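PDB 5M9N: tudor domain-containing protein 1 from Homo sapiens, which probably acts in piRNA-guided silencing of transposable elements during spermatogenesis, binding arginine-methylated partners such as Piwi proteins through its Tudor domains. Local coordinates for residues Ile177-Val182 and Val191-Lys196; Cys148-Val153 and Val202-Val207; Leu31-Glu36 and Val181-Glu186. All blocks are in the same frame, centred on the assembly; numbering follows the deposited sequence.

Interaction 1 (Ile177-Val182 and Val191-Lys196)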
# COMPACT_ATOMS: atom_id res chain seq x y z
N ILE A 177 -9.69 -6.17 10.56
CA ILE A 177 -10.30 -4.91 10.91
C ILE A 177 -11.40 -4.68 9.93
O ILE A 177 -11.28 -5.04 8.77
CB ILE A 177 -9.22 -3.75 10.80
CG1 ILE A 177 -8.13 -4.00 11.83
CG2 ILE A 177 -9.82 -2.37 11.02
CD1 ILE A 177 -8.61 -4.20 13.27
N THR A 178 -12.50 -4.10 10.39
CA THR A 178 -13.51 -3.58 9.49
C THR A 178 -13.09 -2.14 9.09
O THR A 178 -12.95 -1.26 9.95
CB THR A 178 -14.91 -3.58 10.12
OG1 THR A 178 -15.25 -4.93 10.49
CG2 THR A 178 -15.93 -3.05 9.16
N VAL A 179 -12.89 -1.93 7.81
CA VAL A 179 -12.57 -0.60 7.24
C VAL A 179 -13.84 -0.07 6.65
O VAL A 179 -14.43 -0.74 5.82
CB VAL A 179 -11.54 -0.73 6.10
CG1 VAL A 179 -11.20 0.64 5.50
CG2 VAL A 179 -10.29 -1.39 6.63
N LYS A 180 -14.27 1.10 7.10
CA LYS A 180 -15.46 1.73 6.59
C LYS A 180 -15.08 3.04 5.91
O LYS A 180 -14.50 3.89 6.57
CB LYS A 180 -16.41 1.97 7.76
CG LYS A 180 -17.72 2.64 7.41
CD LYS A 180 -18.60 2.60 8.63
CE LYS A 180 -19.70 3.63 8.64
NZ LYS A 180 -19.97 4.08 10.03
N VAL A 181 -15.46 3.20 4.65
CA VAL A 181 -15.16 4.42 3.88
C VAL A 181 -16.16 5.51 4.28
O VAL A 181 -17.37 5.36 4.07
CB VAL A 181 -15.23 4.17 2.36
CG1 VAL A 181 -14.76 5.41 1.58
CG2 VAL A 181 -14.41 2.94 1.95
N VAL A 182 -15.66 6.57 4.91
CA VAL A 182 -16.46 7.73 5.29
C VAL A 182 -16.54 8.75 4.12
O VAL A 182 -17.59 9.37 3.91
CB VAL A 182 -15.86 8.44 6.50
CG1 VAL A 182 -16.68 9.66 6.87
CG2 VAL A 182 -15.70 7.52 7.68
N VAL A 191 -11.40 6.90 6.33
CA VAL A 191 -12.02 5.63 6.83
C VAL A 191 -12.16 5.62 8.33
O VAL A 191 -11.46 6.36 9.04
CB VAL A 191 -11.18 4.37 6.43
CG1 VAL A 191 -11.16 4.13 4.92
CG2 VAL A 191 -9.80 4.41 7.03
N GLU A 192 -13.08 4.79 8.83
CA GLU A 192 -13.07 4.38 10.22
C GLU A 192 -12.49 3.00 10.26
O GLU A 192 -12.71 2.22 9.34
CB GLU A 192 -14.49 4.31 10.79
CG GLU A 192 -15.04 5.62 11.29
CD GLU A 192 -16.52 5.55 11.53
OE1 GLU A 192 -17.08 4.44 11.53
OE2 GLU A 192 -17.15 6.60 11.72
N LEU A 193 -11.75 2.70 11.32
CA LEU A 193 -11.19 1.38 11.55
C LEU A 193 -11.85 0.81 12.80
O LEU A 193 -11.72 1.40 13.86
CB LEU A 193 -9.71 1.46 11.81
CG LEU A 193 -8.79 1.97 10.68
CD1 LEU A 193 -7.36 1.86 11.15
CD2 LEU A 193 -9.04 1.19 9.41
N ILE A 194 -12.51 -0.34 12.66
CA ILE A 194 -13.35 -0.87 13.74
C ILE A 194 -12.99 -2.33 13.96
O ILE A 194 -13.08 -3.13 13.05
CB ILE A 194 -14.85 -0.75 13.40
CG1 ILE A 194 -15.21 0.72 13.13
CG2 ILE A 194 -15.72 -1.26 14.55
CD1 ILE A 194 -16.44 0.89 12.26
N ASP A 195 -12.54 -2.64 15.16
CA ASP A 195 -12.21 -3.99 15.49
C ASP A 195 -13.50 -4.58 16.13
O ASP A 195 -13.92 -4.16 17.20
CB ASP A 195 -11.03 -4.06 16.43
CG ASP A 195 -10.67 -5.51 16.84
OD1 ASP A 195 -11.24 -6.50 16.27
OD2 ASP A 195 -9.85 -5.64 17.77
N LYS A 196 -14.11 -5.48 15.40
CA LYS A 196 -15.35 -6.14 15.82
C LYS A 196 -15.12 -7.45 16.61
O LYS A 196 -16.08 -8.21 16.87
CB LYS A 196 -16.20 -6.37 14.59
CG LYS A 196 -16.69 -5.07 13.99
CD LYS A 196 -17.67 -5.32 12.86
CE LYS A 196 -18.42 -4.04 12.52
NZ LYS A 196 -19.12 -4.17 11.22
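Thr-178 pairs with Ile-194 and Lys-180 with Glu-192, both as hydrogen-bonded pairs of an antiparallel beta hairpin. Of these residues, Thr-178 has the most surface buried by segment 191-196. Its N donates to Ile-194 O at 2.9 Å, and its own O receives Ile-194 N. Its OG1 lies beside the backbone N, anti to the carbonyl carbon (chi1 -59°). There it meets the aliphatic part of Lys-196, with OG1 3.4 Å from Lys-196 CD. This packing extends the contact past the end of the strand.

Glu-192 is gripped twice by the backbone of Lys-180. Glu-192 N reaches Lys-180 O at 2.8 Å, and Lys-180 N returns a nearly straight bond (172°) to Glu-192 O. The two side chains run side by side in the same direction. They end in a salt bridge from Lys-180 NZ to Glu-192 OE1 at 3.3 Å, with the ammonium above the carboxylate plane.

Val-191 points to the other face, with Val-179, Val-181 and Leu-193. Val-191 CG1 touches Val-179 CG1 at 3.5 Å. Val-191 CA also lies only 3.0 Å from Lys-180 O, in a CA-H...O contact. Leu-193 CD2 packs against Val-179 CG2 at 4.0 Å, and Leu-193 CB meets Ile-177 CG2.

The hairpin belongs to the six-stranded sheet. Strand 36-44 flanks 177-184, and strand 146-150 runs parallel beside 189-195. Val-179, Val-191 and Leu-193 pack on Phe-50 or Cys-52 of strand 49-54, while Asp-195 forms a salt bridge with Lys-175, just before the hairpin.

Interaction 2 (Cys148-Val153 and Val202-Val207)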
# COMPACT_ATOMS: atom_id res chain seq x y z
N CYS A 148 -5.22 5.46 3.02
CA CYS A 148 -6.21 5.83 3.98
C CYS A 148 -5.75 6.96 4.87
O CYS A 148 -4.56 7.11 5.17
CB CYS A 148 -6.52 4.63 4.88
SG CYS A 148 -7.29 3.27 3.98
N VAL A 149 -6.75 7.72 5.33
CA VAL A 149 -6.62 8.68 6.37
C VAL A 149 -7.72 8.37 7.42
O VAL A 149 -8.84 8.13 7.04
CB VAL A 149 -6.99 10.05 5.80
CG1 VAL A 149 -7.02 11.12 6.90
CG2 VAL A 149 -6.05 10.41 4.67
N LEU A 150 -7.36 8.38 8.69
CA LEU A 150 -8.24 8.00 9.75
C LEU A 150 -9.24 9.14 10.02
O LEU A 150 -8.81 10.23 10.33
CB LEU A 150 -7.44 7.64 11.01
CG LEU A 150 -8.35 6.94 12.04
CD1 LEU A 150 -8.70 5.52 11.59
CD2 LEU A 150 -7.73 6.86 13.41
N ALA A 151 -10.54 8.88 9.83
CA ALA A 151 -11.66 9.85 10.05
C ALA A 151 -11.79 10.36 11.47
O ALA A 151 -11.55 9.64 12.44
CB ALA A 151 -13.03 9.23 9.67
N GLY A 152 -12.16 11.65 11.55
CA GLY A 152 -12.61 12.28 12.79
C GLY A 152 -11.53 12.73 13.75
O GLY A 152 -11.85 13.15 14.85
N VAL A 153 -10.25 12.65 13.35
CA VAL A 153 -9.15 12.91 14.28
C VAL A 153 -8.11 13.83 13.70
O VAL A 153 -7.88 13.84 12.50
CB VAL A 153 -8.42 11.65 14.79
CG1 VAL A 153 -9.33 10.86 15.69
CG2 VAL A 153 -7.82 10.80 13.64
N VAL A 202 -14.65 -1.44 19.11
CA VAL A 202 -13.66 -0.40 19.40
C VAL A 202 -13.19 0.28 18.09
O VAL A 202 -12.78 -0.39 17.13
CB VAL A 202 -12.48 -0.95 20.25
CG1 VAL A 202 -13.00 -1.65 21.52
CG2 VAL A 202 -11.61 -1.92 19.47
N SER A 203 -13.35 1.61 18.06
CA SER A 203 -12.96 2.47 16.95
C SER A 203 -11.54 2.85 17.22
O SER A 203 -11.22 3.20 18.36
CB SER A 203 -13.83 3.73 16.93
OG SER A 203 -13.55 4.61 15.86
N VAL A 204 -10.69 2.80 16.19
CA VAL A 204 -9.32 3.19 16.39
C VAL A 204 -9.30 4.68 16.71
O VAL A 204 -8.56 5.09 17.57
CB VAL A 204 -8.41 2.80 15.19
CG1 VAL A 204 -6.99 3.34 15.36
CG2 VAL A 204 -8.37 1.28 15.03
N SER A 205 -10.12 5.48 16.00
CA SER A 205 -10.28 6.92 16.25
C SER A 205 -10.59 7.20 17.73
O SER A 205 -9.91 8.00 18.35
CB SER A 205 -11.41 7.51 15.37
OG SER A 205 -11.08 7.50 13.97
N LYS A 206 -11.59 6.52 18.29
CA LYS A 206 -12.07 6.76 19.69
C LYS A 206 -10.97 6.49 20.73
O LYS A 206 -10.77 7.29 21.64
CB LYS A 206 -13.35 5.94 20.02
CG LYS A 206 -13.94 6.15 21.45
CD LYS A 206 -14.05 7.62 21.87
CE LYS A 206 -15.07 7.91 22.98
NZ LYS A 206 -15.15 6.86 24.04
N VAL A 207 -10.22 5.41 20.55
CA VAL A 207 -9.15 5.08 21.48
C VAL A 207 -8.05 6.16 21.48
O VAL A 207 -7.54 6.54 22.53
CB VAL A 207 -8.51 3.71 21.17
CG1 VAL A 207 -7.32 3.45 22.09
CG2 VAL A 207 -9.52 2.58 21.29
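Val-204 and Ser-205, in the first turn of helix 204-210, meet the end of strand 146-150 and the loop that follows it. Ser-203 holds the N-cap position just before them, and its O accepts a long bond from Val-207 N. Val-204 makes a light apolar contact, with its CG1 4.1 Å from Leu-150 CD2.

Ser-205 carries most of the contact. Its OG sits beside the backbone N, anti to the carbonyl carbon (chi1 -67°). From there OG donates to Ala-151 O at 2.7 Å. The donor comes in nearly along the C=O axis (162°). A carbonyl just past the strand is thus satisfied by a helix side chain. Leu-150 covers the same hydroxyl with its branch, CG lying 3.4 Å from Ser-205 OG and CD2 at a similar distance. Val-153 CG1 lies 4.0 Å from Ser-205 CB and is also near Ser-205 O.

The contact sets the start of helix 204-210 against the end of strand 146-150 and the residues after it. Helix 162-172 covers Val-204 through Met-168, Leu-171 and Val-172. Leu-193 of strand 189-195 touches both Val-204 and Leu-150, and Trp-160 packs on Val-153.

Interaction 3 (Leu31-Glu36 and Val181-Glu186)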
# COMPACT_ATOMS: atom_id res chain seq x y z
N LEU A 31 -13.75 2.00 -4.26
CA LEU A 31 -14.16 2.07 -2.88
C LEU A 31 -15.18 3.18 -2.84
O LEU A 31 -14.84 4.35 -2.98
CB LEU A 31 -12.98 2.36 -1.98
CG LEU A 31 -12.56 1.16 -1.14
CD1 LEU A 31 -12.20 -0.04 -2.00
CD2 LEU A 31 -11.42 1.57 -0.23
N ASN A 32 -16.44 2.80 -2.78
CA ASN A 32 -17.53 3.78 -2.66
C ASN A 32 -17.69 4.20 -1.20
O ASN A 32 -17.40 3.40 -0.27
CB ASN A 32 -18.83 3.19 -3.20
CG ASN A 32 -18.74 2.85 -4.69
OD1 ASN A 32 -19.11 1.76 -5.10
ND2 ASN A 32 -18.21 3.77 -5.49
N VAL A 33 -18.15 5.44 -1.00
CA VAL A 33 -18.46 5.91 0.34
C VAL A 33 -19.52 4.92 0.90
O VAL A 33 -20.40 4.46 0.19
CB VAL A 33 -19.02 7.38 0.38
CG1 VAL A 33 -19.38 7.75 1.81
CG2 VAL A 33 -18.03 8.39 -0.19
N GLY A 34 -19.40 4.57 2.17
CA GLY A 34 -20.29 3.58 2.76
C GLY A 34 -19.85 2.13 2.57
O GLY A 34 -20.35 1.28 3.27
N ASP A 35 -18.90 1.83 1.68
CA ASP A 35 -18.35 0.48 1.63
C ASP A 35 -17.71 0.15 2.95
O ASP A 35 -17.03 1.00 3.54
CB ASP A 35 -17.31 0.28 0.54
CG ASP A 35 -17.91 0.30 -0.85
OD1 ASP A 35 -19.12 0.51 -1.01
OD2 ASP A 35 -17.14 0.14 -1.80
N GLU A 36 -17.96 -1.07 3.42
CA GLU A 36 -17.21 -1.64 4.49
C GLU A 36 -16.52 -2.88 3.93
O GLU A 36 -17.06 -3.57 3.04
CB GLU A 36 -18.09 -2.05 5.65
CG GLU A 36 -18.86 -0.95 6.30
CD GLU A 36 -19.65 -1.46 7.50
OE1 GLU A 36 -20.48 -2.37 7.32
OE2 GLU A 36 -19.43 -0.94 8.61
N VAL A 181 -15.46 3.20 4.65
CA VAL A 181 -15.16 4.42 3.88
C VAL A 181 -16.16 5.51 4.28
O VAL A 181 -17.37 5.36 4.07
CB VAL A 181 -15.23 4.17 2.36
CG1 VAL A 181 -14.76 5.41 1.58
CG2 VAL A 181 -14.41 2.94 1.95
N VAL A 182 -15.66 6.57 4.91
CA VAL A 182 -16.46 7.73 5.29
C VAL A 182 -16.54 8.75 4.12
O VAL A 182 -17.59 9.37 3.91
CB VAL A 182 -15.86 8.44 6.50
CG1 VAL A 182 -16.68 9.66 6.87
CG2 VAL A 182 -15.70 7.52 7.68
N ASP A 183 -15.42 8.97 3.42
CA ASP A 183 -15.36 9.92 2.28
C ASP A 183 -14.22 9.58 1.32
O ASP A 183 -13.33 8.83 1.68
CB ASP A 183 -15.10 11.35 2.79
CG ASP A 183 -15.37 12.46 1.73
OD1 ASP A 183 -16.12 12.24 0.72
OD2 ASP A 183 -14.83 13.59 1.95
N LYS A 184 -14.28 10.14 0.12
CA LYS A 184 -13.18 10.04 -0.84
C LYS A 184 -12.40 11.37 -0.96
O LYS A 184 -13.00 12.39 -1.21
CB LYS A 184 -13.72 9.69 -2.21
CG LYS A 184 -14.56 8.44 -2.25
CD LYS A 184 -13.83 7.25 -1.69
CE LYS A 184 -12.45 7.09 -2.32
NZ LYS A 184 -12.02 5.71 -2.14
N LEU A 185 -11.09 11.31 -0.74
CA LEU A 185 -10.21 12.46 -0.86
C LEU A 185 -9.51 12.33 -2.19
O LEU A 185 -9.71 11.35 -2.92
CB LEU A 185 -9.21 12.52 0.30
CG LEU A 185 -9.86 12.41 1.67
CD1 LEU A 185 -8.85 12.38 2.80
CD2 LEU A 185 -10.88 13.53 1.85
N GLU A 186 -8.69 13.31 -2.52
CA GLU A 186 -8.09 13.34 -3.85
C GLU A 186 -7.25 12.10 -4.12
O GLU A 186 -7.45 11.42 -5.13
CB GLU A 186 -7.28 14.63 -4.07
CG GLU A 186 -6.81 14.79 -5.53
CD GLU A 186 -6.00 16.05 -5.76
OE1 GLU A 186 -6.55 17.12 -5.48
OE2 GLU A 186 -4.84 15.97 -6.24
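Val-181 and the turn Asn-32 to Asp-35 are tied by two backbone bonds. Gly-34 N donates to Val-181 O at 2.9 Å (164°). Val-181 N donates to Asp-35 O, nearly straight, at the same length. Both backbone polar atoms of Val-181 are therefore satisfied by the turn.

The turn is type II, with Gly-34 at its third position at positive phi. Asp-35 N closes it on Asn-32 O. Asp-35 also folds its carboxylate back, and OD2 takes Asn-32 N at 2.9 Å from well above the carboxylate plane.

The carbonyl of Leu-31 is met by a side chain instead. Lys-184 bends at chi2 and chi3 (-54° and -52°), and its NZ donates to Leu-31 O at 3.2 Å. The same NZ also bonds Ser-189 OG.

Apolar groups fill in around these bonds. The side chains of Leu-31 and Val-181 cross at about a right angle, with Leu-31 CD2 3.9 Å from Val-181 CG2. Val-33 CG1 lies 3.2 Å from Val-182 O, while its CG2 passes the Lys-184 chain.

The turn leads straight into strand 36-44, which pairs antiparallel with 177-184. On the other flank, Val-182 and Asp-183 form a classic beta bulge facing Leu-190 of strand 189-195, and Leu-31 reaches Ile-146 of strand 146-150.

In the fold
All three contacts involve the six-stranded sheet or reach its strands. This sheet fits the staphylococcal-nuclease-like part of an extended Tudor domain, apart from the five-stranded Tudor sheet 88-132. Interactions 1 and 2 have centres about 8 Å apart, 1 and 3 about 11 Å, and 2 and 3 about 14 Å. Interaction 1 is nested within the loop closed by interaction 2. Interactions 2 and 3 cross along the chain. Interactions 1 and 3 share Val-181 and Val-182; Ala-151 CB packs on Val-182 CG2, bringing all three together. The sheet joins strands 36-44 and 49-54 to strands 146-150, 177-184, 189-195 and 202-203, so the Tudor strands lie, in sequence, between its two parts.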